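Local structure of 3-carboxy-cis,cis-muconate cycloisomerase (Acinetobacter calcoaceticus, 1Q5N) at residues A[17-21]-A[121-125]; A[46-51]-A[100-106]; A[164-168]-A[438-442]; A[405-411]-A[425-429]. The protein is an enzyme of the fumarase/aspartase (lyase) superfamily, a mostly helical protein assembled from four copies of the same chain. The contacts are given in a common frame with arbitrary orientation. Numbering follows the deposited sequence.

Interaction 1: residues A[17-21]-A[121-125]; sequences VTEIF and QCRDA
Ile20 (m, t) lies across the side of the long helix 110-146, with CD1 3.6 Å from CB of Asp124 and 3.7 Å from N of Ala125. The short N-terminal helix 15-20 thereby docks on one of the long helices that build the central bundle of this superfamily. The two segments run antiparallel: the CA atoms of Val17 and Ala125 are 5.6 Å apart, those of Ile20 and Gln121 6.1 Å. The small Ala125 is consistent with this closeness; its CB meets CG1 of Val17 at 4.2 Å and CE2 of Phe21 at 3.8 Å. Phe21 leaves helical geometry (phi/psi -101/12), and its ring (chi1 m) also meets Phe335 and Pro332 of helix 323-351. The carboxylate of Asp124 bonds Tyr29 of helix 23-43, the next helix after 15-20. Gln121 (m, t) ties the end of the short helix to the long one: its NE2 donates to O of Ile20 at 2.9 Å and to a water at 3.1 Å, and that water in turn donates to O of Phe21 at 3.2 Å.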
loop_
_atom_site.group_PDB
_atom_site.type_symbol
_atom_site.label_atom_id
_atom_site.label_comp_id
_atom_site.label_asym_id
_atom_site.label_seq_id
_atom_site.Cartn_x
_atom_site.Cartn_y
_atom_site.Cartn_z
ATOM N N VAL A 17 5.525 -14.408 20.235
ATOM C CA VAL A 17 4.614 -14.324 19.116
ATOM C C VAL A 17 5.242 -15.017 17.890
ATOM O O VAL A 17 4.554 -15.642 17.133
ATOM C CB VAL A 17 4.210 -12.842 18.870
ATOM C CG1 VAL A 17 3.434 -12.682 17.546
ATOM C CG2 VAL A 17 3.374 -12.361 20.063
ATOM N N THR A 18 6.551 -14.926 17.713
ATOM C CA THR A 18 7.220 -15.615 16.611
ATOM C C THR A 18 7.073 -17.161 16.736
ATOM O O THR A 18 6.950 -17.885 15.734
ATOM C CB THR A 18 8.733 -15.232 16.581
ATOM O OG1 THR A 18 8.828 -13.878 16.167
ATOM C CG2 THR A 18 9.525 -16.062 15.581
ATOM N N GLU A 19 7.099 -17.654 17.973
ATOM C CA GLU A 19 6.960 -19.081 18.215
ATOM C C GLU A 19 5.534 -19.514 17.880
ATOM O O GLU A 19 5.346 -20.573 17.292
ATOM C CB GLU A 19 7.264 -19.404 19.678
ATOM C CG GLU A 19 8.135 -20.653 19.858
ATOM C CD GLU A 19 8.541 -20.860 21.333
ATOM O OE1 GLU A 19 9.349 -20.023 21.885
ATOM O OE2 GLU A 19 8.028 -21.870 21.925
ATOM N N ILE A 20 4.537 -18.707 18.252
ATOM C CA ILE A 20 3.168 -19.075 17.953
ATOM C C ILE A 20 2.940 -19.257 16.443
ATOM O O ILE A 20 2.126 -20.099 16.041
ATOM C CB ILE A 20 2.164 -18.031 18.533
ATOM C CG1 ILE A 20 2.073 -18.220 20.052
ATOM C CG2 ILE A 20 0.760 -18.193 17.931
ATOM C CD1 ILE A 20 1.368 -17.072 20.744
ATOM N N PHE A 21 3.680 -18.502 15.622
ATOM C CA PHE A 21 3.565 -18.561 14.154
ATOM C C PHE A 21 4.633 -19.357 13.446
ATOM O O PHE A 21 4.737 -19.322 12.216
ATOM C CB PHE A 21 3.487 -17.135 13.569
ATOM C CG PHE A 21 2.156 -16.440 13.858
ATOM C CD1 PHE A 21 1.001 -16.780 13.145
ATOM C CD2 PHE A 21 2.045 -15.497 14.891
ATOM C CE1 PHE A 21 -0.272 -16.191 13.462
ATOM C CE2 PHE A 21 0.779 -14.901 15.222
ATOM C CZ PHE A 21 -0.368 -15.251 14.510
ATOM N N GLN A 121 -4.075 -19.533 16.766
ATOM C CA GLN A 121 -2.858 -18.758 16.859
ATOM C C GLN A 121 -3.195 -17.301 17.254
ATOM O O GLN A 121 -2.559 -16.737 18.136
ATOM C CB GLN A 121 -2.106 -18.769 15.524
ATOM C CG GLN A 121 -1.383 -20.074 15.192
ATOM C CD GLN A 121 -0.785 -20.031 13.786
ATOM O OE1 GLN A 121 -1.494 -19.728 12.832
ATOM N NE2 GLN A 121 0.519 -20.326 13.652
ATOM N N CYS A 122 -4.189 -16.706 16.604
ATOM C CA CYS A 122 -4.581 -15.344 16.894
ATOM C C CYS A 122 -5.027 -15.209 18.351
ATOM O O CYS A 122 -4.796 -14.167 18.990
ATOM C CB CYS A 122 -5.739 -14.905 15.973
ATOM S SG CYS A 122 -5.265 -14.637 14.225
ATOM N N ARG A 123 -5.701 -16.239 18.874
ATOM C CA ARG A 123 -6.138 -16.136 20.244
ATOM C C ARG A 123 -4.937 -16.022 21.165
ATOM O O ARG A 123 -4.906 -15.177 22.059
ATOM C CB ARG A 123 -6.993 -17.336 20.664
ATOM C CG ARG A 123 -7.503 -17.184 22.110
ATOM C CD ARG A 123 -8.521 -18.271 22.487
ATOM N NE ARG A 123 -8.018 -19.640 22.316
ATOM C CZ ARG A 123 -8.789 -20.736 22.395
ATOM N NH1 ARG A 123 -10.108 -20.630 22.639
ATOM N NH2 ARG A 123 -8.239 -21.936 22.235
ATOM N N ASP A 124 -3.942 -16.859 20.939
ATOM C CA ASP A 124 -2.789 -16.844 21.803
ATOM C C ASP A 124 -1.902 -15.592 21.635
ATOM O O ASP A 124 -1.388 -15.056 22.620
ATOM C CB ASP A 124 -1.954 -18.119 21.599
ATOM C CG ASP A 124 -2.611 -19.377 22.228
ATOM O OD1 ASP A 124 -3.550 -19.225 23.033
ATOM O OD2 ASP A 124 -2.198 -20.516 21.907
ATOM N N ALA A 125 -1.707 -15.130 20.396
ATOM C CA ALA A 125 -0.871 -13.953 20.184
ATOM C C ALA A 125 -1.614 -12.692 20.655
ATOM O O ALA A 125 -0.978 -11.746 21.088
ATOM C CB ALA A 125 -0.441 -13.850 18.691
HETATM O O HOH W 1 1.763 -19.408 10.943
#

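Interaction 2: residues A[46-51]-A[100-106]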
loop_
_atom_site.group_PDB
_atom_site.type_symbol
_atom_site.label_atom_id
_atom_site.label_comp_id
_atom_site.label_asym_id
_atom_site.label_seq_id
_atom_site.Cartn_x
_atom_site.Cartn_y
_atom_site.Cartn_z
ATOM N N VAL A 46 -21.570 -39.052 15.667
ATOM C CA VAL A 46 -21.055 -39.202 14.306
ATOM C C VAL A 46 -19.894 -40.200 14.134
ATOM O O VAL A 46 -19.740 -40.774 13.066
ATOM C CB VAL A 46 -20.684 -37.834 13.719
ATOM C CG1 VAL A 46 -20.145 -37.986 12.289
ATOM C CG2 VAL A 46 -21.921 -36.937 13.758
ATOM N N ILE A 47 -19.040 -40.389 15.132
ATOM C CA ILE A 47 -18.008 -41.414 14.974
ATOM C C ILE A 47 -17.917 -42.107 16.322
ATOM O O ILE A 47 -18.296 -41.534 17.354
ATOM C CB ILE A 47 -16.595 -40.886 14.577
ATOM C CG1 ILE A 47 -15.984 -40.106 15.739
ATOM C CG2 ILE A 47 -16.676 -40.107 13.264
ATOM C CD1 ILE A 47 -14.545 -39.766 15.548
ATOM N N PRO A 48 -17.426 -43.355 16.333
ATOM C CA PRO A 48 -17.311 -44.100 17.595
ATOM C C PRO A 48 -16.348 -43.501 18.592
ATOM O O PRO A 48 -15.228 -43.114 18.241
ATOM C CB PRO A 48 -16.884 -45.488 17.145
ATOM C CG PRO A 48 -16.133 -45.220 15.853
ATOM C CD PRO A 48 -16.944 -44.146 15.186
ATOM N N GLN A 49 -16.804 -43.430 19.834
ATOM C CA GLN A 49 -16.012 -42.899 20.919
ATOM C C GLN A 49 -14.682 -43.598 20.969
ATOM O O GLN A 49 -13.681 -43.034 21.425
ATOM C CB GLN A 49 -16.705 -43.109 22.255
ATOM C CG GLN A 49 -15.841 -42.651 23.421
ATOM C CD GLN A 49 -15.513 -41.152 23.360
ATOM O OE1 GLN A 49 -16.430 -40.310 23.251
ATOM N NE2 GLN A 49 -14.207 -40.805 23.438
ATOM N N SER A 50 -14.662 -44.832 20.499
ATOM C CA SER A 50 -13.428 -45.582 20.522
ATOM C C SER A 50 -12.361 -44.889 19.664
ATOM O O SER A 50 -11.248 -44.642 20.135
ATOM C CB SER A 50 -13.685 -46.997 20.010
ATOM O OG SER A 50 -12.667 -47.394 19.098
ATOM N N ALA A 51 -12.707 -44.578 18.408
ATOM C CA ALA A 51 -11.783 -43.937 17.466
ATOM C C ALA A 51 -11.255 -42.599 17.995
ATOM O O ALA A 51 -10.053 -42.329 17.915
ATOM C CB ALA A 51 -12.471 -43.747 16.115
ATOM N N ALA A 100 -9.256 -46.655 13.716
ATOM C CA ALA A 100 -9.506 -45.301 14.156
ATOM C C ALA A 100 -9.078 -44.370 13.008
ATOM O O ALA A 100 -9.685 -43.341 12.789
ATOM C CB ALA A 100 -8.712 -45.008 15.426
ATOM N N ALA A 101 -8.057 -44.765 12.256
ATOM C CA ALA A 101 -7.543 -43.969 11.149
ATOM C C ALA A 101 -8.587 -43.505 10.113
ATOM O O ALA A 101 -8.407 -42.474 9.452
ATOM C CB ALA A 101 -6.418 -44.726 10.451
ATOM N N ARG A 102 -9.675 -44.250 9.976
ATOM C CA ARG A 102 -10.706 -43.896 9.009
ATOM C C ARG A 102 -11.473 -42.656 9.383
ATOM O O ARG A 102 -12.070 -42.009 8.532
ATOM C CB ARG A 102 -11.685 -45.056 8.852
ATOM C CG ARG A 102 -11.017 -46.173 8.135
ATOM C CD ARG A 102 -11.681 -47.497 8.326
ATOM N NE ARG A 102 -10.734 -48.496 7.828
ATOM C CZ ARG A 102 -11.009 -49.786 7.647
ATOM N NH1 ARG A 102 -12.231 -50.248 7.924
ATOM N NH2 ARG A 102 -10.061 -50.610 7.184
ATOM N N TYR A 103 -11.457 -42.336 10.663
ATOM C CA TYR A 103 -12.181 -41.196 11.151
ATOM C C TYR A 103 -11.348 -39.916 11.296
ATOM O O TYR A 103 -11.861 -38.902 11.776
ATOM C CB TYR A 103 -12.845 -41.576 12.472
ATOM C CG TYR A 103 -13.767 -42.750 12.285
ATOM C CD1 TYR A 103 -15.022 -42.585 11.688
ATOM C CD2 TYR A 103 -13.371 -44.039 12.661
ATOM C CE1 TYR A 103 -15.849 -43.659 11.469
ATOM C CE2 TYR A 103 -14.191 -45.122 12.447
ATOM C CZ TYR A 103 -15.430 -44.929 11.851
ATOM O OH TYR A 103 -16.252 -46.012 11.629
ATOM N N VAL A 104 -10.077 -39.957 10.896
ATOM C CA VAL A 104 -9.241 -38.756 10.976
ATOM C C VAL A 104 -9.705 -37.762 9.900
ATOM O O VAL A 104 -9.842 -38.140 8.725
ATOM C CB VAL A 104 -7.754 -39.069 10.711
ATOM C CG1 VAL A 104 -6.918 -37.779 10.694
ATOM C CG2 VAL A 104 -7.240 -40.008 11.773
ATOM N N HIS A 105 -9.988 -36.523 10.315
ATOM C CA HIS A 105 -10.368 -35.465 9.386
ATOM C C HIS A 105 -11.713 -35.762 8.745
ATOM O O HIS A 105 -11.958 -35.375 7.602
ATOM C CB HIS A 105 -9.285 -35.348 8.292
ATOM C CG HIS A 105 -9.389 -34.112 7.453
ATOM N ND1 HIS A 105 -9.081 -32.854 7.934
ATOM C CD2 HIS A 105 -9.705 -33.946 6.143
ATOM C CE1 HIS A 105 -9.197 -31.970 6.960
ATOM N NE2 HIS A 105 -9.575 -32.602 5.861
ATOM N N TRP A 106 -12.570 -36.454 9.495
ATOM C CA TRP A 106 -13.891 -36.853 9.009
ATOM C C TRP A 106 -14.801 -35.676 8.723
ATOM O O TRP A 106 -15.156 -34.951 9.636
ATOM C CB TRP A 106 -14.591 -37.770 10.040
ATOM C CG TRP A 106 -15.945 -38.187 9.571
ATOM C CD1 TRP A 106 -17.149 -37.939 10.182
ATOM C CD2 TRP A 106 -16.251 -38.793 8.313
ATOM N NE1 TRP A 106 -18.186 -38.348 9.372
ATOM C CE2 TRP A 106 -17.664 -38.876 8.216
ATOM C CE3 TRP A 106 -15.463 -39.271 7.245
ATOM C CZ2 TRP A 106 -18.319 -39.413 7.085
ATOM C CZ3 TRP A 106 -16.105 -39.809 6.107
ATOM C CH2 TRP A 106 -17.528 -39.876 6.041
#
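This is an apolar contact between two connecting pieces of the N-terminal part of the chain: the entry to helix 49-59 and the loop between helices 82-94 and 110-146. Tyr103 is its centre. The ring (chi1 m) projects from a 3-10 turn, residues 100-103, closed by the bond from Tyr103 N to Ala100 O at 2.9 Å, and is packed by three residues. Pro48, at the N-cap position, puts CD over one face, 3.9 Å from the ring centroid and 17° off the normal, a CH-pi contact; Ile47 brings CG2 to 3.4 Å from CD1 of Tyr103, and Ala51 brings CB to 3.6 Å from CD2 of Tyr103. Ala51 and Ala100 are small enough for their backbones to come close, CA to CA 4.2 Å. Beyond Tyr103 a type II beta turn, with His105 in the left-handed region (phi/psi 67/31), carries Trp106 back to the same side. There CG1 of Val46 meets the indole edge, 3.5 Å from NE1 of Trp106, and CG2 of Ile47 sits 3.8 Å from CD1 of Trp106, so Ile47 bridges both aromatic rings. Arg385 of the second subunit packs on Tyr103 and Trp106. Within the chain, Gln41 of helix 23-43 touches Val46 and Ile47 and bonds the Trp106 carbonyl, while Val104 turns the other way, onto helices 82-94 and 49-59.

Interaction 3: residues A[164-168]-A[438-442]; sequences ITLGH and IQDQI
His168, Ile438 and Ile442 bury most of the surface here. The His168 side chain (chi1 t) reaches to the first turns of helix 438-447, where CG1 of Ile438 (m, t) lies over one ring face, 4.1 Å from the centroid and 11° off the normal, a CH-pi contact. At the ring edge NE2 of His168 donates to OE1 of Gln441 (m, t) at 2.8 Å. CD1 of Ile438 also reaches CA of Ile164 at 3.7 Å. The chain passes here from the end of strand 163-165 into helix 166-191, a long helix of the superfamily's central bundle; Thr165 is the N-cap, its OG1 (chi1 p) accepting from N of His168 at 3.1 Å and also bonded to Arg148 O. Ile442 (m, t) points CD1 into this first turn, 3.6 Å from C of Gly167, 3.6 Å from N of His168 and 3.8 Å from OG1 of Thr165. The CA atoms of His168 and Ile442 are 6.2 Å apart. The amide of Gln441 continues into the second subunit, OE1 accepting from N of Thr229 and NE2 bonded to O of Gly201, both of that subunit.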
loop_
_atom_site.group_PDB
_atom_site.type_symbol
_atom_site.label_atom_id
_atom_site.label_comp_id
_atom_site.label_asym_id
_atom_site.label_seq_id
_atom_site.Cartn_x
_atom_site.Cartn_y
_atom_site.Cartn_z
ATOM N N ILE A 164 4.656 22.970 27.457
ATOM C CA ILE A 164 3.704 21.879 27.846
ATOM C C ILE A 164 4.474 21.171 28.978
ATOM O O ILE A 164 5.445 21.749 29.491
ATOM C CB ILE A 164 3.421 20.824 26.690
ATOM C CG1 ILE A 164 4.744 20.153 26.239
ATOM C CG2 ILE A 164 2.745 21.521 25.524
ATOM C CD1 ILE A 164 4.541 18.921 25.349
ATOM N N THR A 165 4.044 19.980 29.416
ATOM C CA THR A 165 4.854 19.226 30.392
ATOM C C THR A 165 5.053 17.840 29.773
ATOM O O THR A 165 4.250 17.388 28.950
ATOM C CB THR A 165 4.201 19.057 31.796
ATOM O OG1 THR A 165 3.056 18.208 31.687
ATOM C CG2 THR A 165 3.781 20.444 32.393
ATOM N N LEU A 166 6.139 17.180 30.140
ATOM C CA LEU A 166 6.412 15.869 29.629
ATOM C C LEU A 166 5.247 14.972 30.023
ATOM O O LEU A 166 4.821 14.117 29.257
ATOM C CB LEU A 166 7.704 15.349 30.225
ATOM C CG LEU A 166 7.962 13.864 29.970
ATOM C CD1 LEU A 166 8.000 13.658 28.473
ATOM C CD2 LEU A 166 9.299 13.387 30.605
ATOM N N GLY A 167 4.720 15.185 31.225
ATOM C CA GLY A 167 3.606 14.380 31.688
ATOM C C GLY A 167 2.428 14.493 30.736
ATOM O O GLY A 167 1.652 13.546 30.591
ATOM N N HIS A 168 2.236 15.647 30.102
ATOM C CA HIS A 168 1.108 15.728 29.183
ATOM C C HIS A 168 1.320 14.788 27.920
ATOM O O HIS A 168 0.385 14.130 27.489
ATOM C CB HIS A 168 0.889 17.152 28.750
ATOM C CG HIS A 168 -0.413 17.356 28.044
ATOM N ND1 HIS A 168 -0.519 18.096 26.893
ATOM C CD2 HIS A 168 -1.672 16.967 28.365
ATOM C CE1 HIS A 168 -1.790 18.164 26.531
ATOM N NE2 HIS A 168 -2.512 17.486 27.407
ATOM N N ILE A 438 -3.629 21.911 31.270
ATOM C CA ILE A 438 -2.898 20.645 31.155
ATOM C C ILE A 438 -3.055 19.691 32.359
ATOM O O ILE A 438 -3.090 18.483 32.186
ATOM C CB ILE A 438 -1.390 20.893 30.877
ATOM C CG1 ILE A 438 -1.180 21.183 29.392
ATOM C CG2 ILE A 438 -0.572 19.719 31.308
ATOM C CD1 ILE A 438 0.242 21.453 29.063
ATOM N N GLN A 439 -3.143 20.231 33.577
ATOM C CA GLN A 439 -3.280 19.392 34.775
ATOM C C GLN A 439 -4.652 18.743 34.815
ATOM O O GLN A 439 -4.756 17.589 35.221
ATOM C CB GLN A 439 -2.974 20.211 36.054
ATOM C CG GLN A 439 -1.494 20.743 36.042
ATOM C CD GLN A 439 -0.496 19.636 35.779
ATOM O OE1 GLN A 439 -0.721 18.499 36.172
ATOM N NE2 GLN A 439 0.624 19.953 35.130
ATOM N N ASP A 440 -5.691 19.455 34.364
ATOM C CA ASP A 440 -7.030 18.856 34.295
ATOM C C ASP A 440 -6.982 17.672 33.306
ATOM O O ASP A 440 -7.582 16.597 33.562
ATOM C CB ASP A 440 -8.099 19.847 33.761
ATOM C CG ASP A 440 -8.447 20.968 34.745
ATOM O OD1 ASP A 440 -8.007 20.903 35.919
ATOM O OD2 ASP A 440 -9.165 21.919 34.341
ATOM N N GLN A 441 -6.280 17.854 32.168
ATOM C CA GLN A 441 -6.200 16.770 31.166
ATOM C C GLN A 441 -5.449 15.583 31.728
ATOM O O GLN A 441 -5.894 14.433 31.553
ATOM C CB GLN A 441 -5.552 17.245 29.862
ATOM C CG GLN A 441 -6.437 18.217 29.032
ATOM C CD GLN A 441 -5.715 18.692 27.765
ATOM O OE1 GLN A 441 -5.281 17.874 26.941
ATOM N NE2 GLN A 441 -5.575 20.009 27.612
ATOM N N ILE A 442 -4.333 15.832 32.419
ATOM C CA ILE A 442 -3.622 14.706 32.979
ATOM C C ILE A 442 -4.516 13.992 34.036
ATOM O O ILE A 442 -4.555 12.760 34.080
ATOM C CB ILE A 442 -2.276 15.150 33.596
ATOM C CG1 ILE A 442 -1.374 15.701 32.463
ATOM C CG2 ILE A 442 -1.648 13.982 34.404
ATOM C CD1 ILE A 442 0.037 16.164 32.898
#

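Interaction 4: residues A[405-411]-A[425-429]; sequences HLKDIIS and LDEIF
Lys407 reaches from one of two short antiparallel helices to the other, with CA atoms 7.2 Å apart at Lys407 and Phe429 and 7.3 Å apart at Ser411 and Leu425. Its NZ (chi1 and chi2 t, chi3 p) forms a salt bridge with OD1 of Asp426 (chi1 m) at 2.8 Å and donates to a water at 3.1 Å; the water donates in turn to O of Asp426 at 2.9 Å. N of Lys407 is satisfied by the N-cap residue His405, whose ND1 (chi1 t) accepts at 2.9 Å. Inside the first helix, N of Ile410 bonds O of Leu406 at 2.9 Å. Helices 406-410 and 422-428 belong to the small C-terminal helical domain of this superfamily, and Phe429 (chi1 m) fills the gap between them. CB of Lys407 sits over its ring, 3.8 Å from the centroid and 7° off the normal, a CH-pi contact, while CG2 of Ile410 stands 4.0 Å from CE1 of Phe429. Where Phe429 leaves its helix, its N still donates to O of Leu425 at 3.1 Å; CD1 of Leu425 closes on CB of Ser411 at 3.5 Å.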
loop_
_atom_site.group_PDB
_atom_site.type_symbol
_atom_site.label_atom_id
_atom_site.label_comp_id
_atom_site.label_asym_id
_atom_site.label_seq_id
_atom_site.Cartn_x
_atom_site.Cartn_y
_atom_site.Cartn_z
ATOM N N HIS A 405 16.790 39.578 25.961
ATOM C CA HIS A 405 15.661 38.752 26.349
ATOM C C HIS A 405 14.413 39.667 26.337
ATOM O O HIS A 405 14.465 40.842 26.730
ATOM C CB HIS A 405 15.916 38.181 27.753
ATOM C CG HIS A 405 14.963 37.101 28.178
ATOM N ND1 HIS A 405 13.654 37.357 28.546
ATOM C CD2 HIS A 405 15.129 35.757 28.291
ATOM C CE1 HIS A 405 13.055 36.216 28.855
ATOM N NE2 HIS A 405 13.923 35.229 28.708
ATOM N N LEU A 406 13.286 39.140 25.881
ATOM C CA LEU A 406 12.079 39.937 25.868
ATOM C C LEU A 406 11.747 40.500 27.262
ATOM O O LEU A 406 11.141 41.567 27.349
ATOM C CB LEU A 406 10.884 39.116 25.337
ATOM C CG LEU A 406 9.560 39.882 25.201
ATOM C CD1 LEU A 406 9.646 41.017 24.144
ATOM C CD2 LEU A 406 8.482 38.903 24.841
ATOM N N LYS A 407 12.100 39.791 28.338
ATOM C CA LYS A 407 11.776 40.295 29.685
ATOM C C LYS A 407 12.528 41.629 29.924
ATOM O O LYS A 407 11.953 42.585 30.417
ATOM C CB LYS A 407 12.117 39.268 30.809
ATOM C CG LYS A 407 11.570 39.682 32.199
ATOM C CD LYS A 407 11.691 38.577 33.284
ATOM C CE LYS A 407 13.065 38.525 33.968
ATOM N NZ LYS A 407 13.207 37.266 34.791
ATOM N N ASP A 408 13.797 41.685 29.541
ATOM C CA ASP A 408 14.583 42.895 29.688
ATOM C C ASP A 408 13.946 44.066 28.987
ATOM O O ASP A 408 13.934 45.166 29.535
ATOM C CB ASP A 408 15.987 42.689 29.155
ATOM C CG ASP A 408 16.719 41.596 29.918
ATOM O OD1 ASP A 408 16.302 41.322 31.098
ATOM O OD2 ASP A 408 17.703 41.028 29.349
ATOM N N ILE A 409 13.368 43.844 27.809
ATOM C CA ILE A 409 12.760 44.941 27.073
ATOM C C ILE A 409 11.400 45.340 27.646
ATOM O O ILE A 409 11.107 46.507 27.874
ATOM C CB ILE A 409 12.565 44.573 25.576
ATOM C CG1 ILE A 409 13.909 44.308 24.928
ATOM C CG2 ILE A 409 11.743 45.635 24.871
ATOM C CD1 ILE A 409 14.934 45.378 25.121
ATOM N N ILE A 410 10.551 44.369 27.893
ATOM C CA ILE A 410 9.247 44.715 28.380
ATOM C C ILE A 410 9.289 45.388 29.748
ATOM O O ILE A 410 8.482 46.280 30.009
ATOM C CB ILE A 410 8.315 43.466 28.363
ATOM C CG1 ILE A 410 7.071 43.804 27.553
ATOM C CG2 ILE A 410 7.879 43.064 29.746
ATOM C CD1 ILE A 410 6.803 42.806 26.506
ATOM N N SER A 411 10.243 44.999 30.598
ATOM C CA SER A 411 10.323 45.571 31.949
ATOM C C SER A 411 10.678 47.063 31.995
ATOM O O SER A 411 10.463 47.721 33.021
ATOM C CB SER A 411 11.318 44.793 32.830
ATOM O OG SER A 411 12.634 45.027 32.369
ATOM N N LEU A 425 6.389 40.540 37.103
ATOM C CA LEU A 425 6.882 40.329 35.767
ATOM C C LEU A 425 7.641 39.002 35.709
ATOM O O LEU A 425 7.530 38.279 34.716
ATOM C CB LEU A 425 7.828 41.449 35.336
ATOM C CG LEU A 425 7.173 42.625 34.624
ATOM C CD1 LEU A 425 8.263 43.445 33.933
ATOM C CD2 LEU A 425 6.169 42.133 33.597
ATOM N N ASP A 426 8.428 38.689 36.738
ATOM C CA ASP A 426 9.147 37.428 36.721
ATOM C C ASP A 426 8.164 36.257 36.717
ATOM O O ASP A 426 8.447 35.214 36.144
ATOM C CB ASP A 426 10.113 37.287 37.914
ATOM C CG ASP A 426 11.279 38.270 37.850
ATOM O OD1 ASP A 426 11.689 38.682 36.732
ATOM O OD2 ASP A 426 11.797 38.626 38.930
ATOM N N GLU A 427 7.006 36.431 37.343
ATOM C CA GLU A 427 6.016 35.362 37.383
ATOM C C GLU A 427 5.339 35.191 36.030
ATOM O O GLU A 427 5.113 34.077 35.573
ATOM C CB GLU A 427 4.965 35.629 38.464
ATOM C CG GLU A 427 5.493 35.431 39.883
ATOM C CD GLU A 427 5.883 33.975 40.199
ATOM O OE1 GLU A 427 6.992 33.499 39.810
ATOM O OE2 GLU A 427 5.055 33.295 40.850
ATOM N N ILE A 428 5.011 36.304 35.402
ATOM C CA ILE A 428 4.406 36.279 34.093
ATOM C C ILE A 428 5.339 35.568 33.077
ATOM O O ILE A 428 4.879 34.857 32.211
ATOM C CB ILE A 428 4.038 37.724 33.682
ATOM C CG1 ILE A 428 2.675 38.050 34.308
ATOM C CG2 ILE A 428 3.957 37.875 32.157
ATOM C CD1 ILE A 428 2.507 39.518 34.675
ATOM N N PHE A 429 6.644 35.699 33.235
ATOM C CA PHE A 429 7.577 35.055 32.319
ATOM C C PHE A 429 7.976 33.595 32.613
ATOM O O PHE A 429 8.788 33.046 31.878
ATOM C CB PHE A 429 8.861 35.905 32.160
ATOM C CG PHE A 429 8.759 36.950 31.078
ATOM C CD1 PHE A 429 8.079 38.147 31.305
ATOM C CD2 PHE A 429 9.310 36.715 29.810
ATOM C CE1 PHE A 429 7.936 39.093 30.280
ATOM C CE2 PHE A 429 9.177 37.643 28.778
ATOM C CZ PHE A 429 8.492 38.834 29.005
HETATM O O HOH W 2 11.085 35.056 34.947
#

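The four contacts are strung along an elongated, largely helical chain. Interaction 1 lies nearest its centre, about 14 Å away, on the long helix 110-146; interaction 2 falls within the sequence that interaction 1 spans, with centres about 29 Å apart. Interactions 2 and 4 mark far ends, their centres about 87 Å apart on opposite sides of the chain's centre. Residues 164-168 and 438-442 pair the start of the long helix 166-191 with the last helix, 438-447, and the chain between them includes interaction 4, about 25 Å away between centres. Interaction 3 thus brings the C-terminal helix back to the central bundle, and interactions 2 and 3 both touch the second subunit.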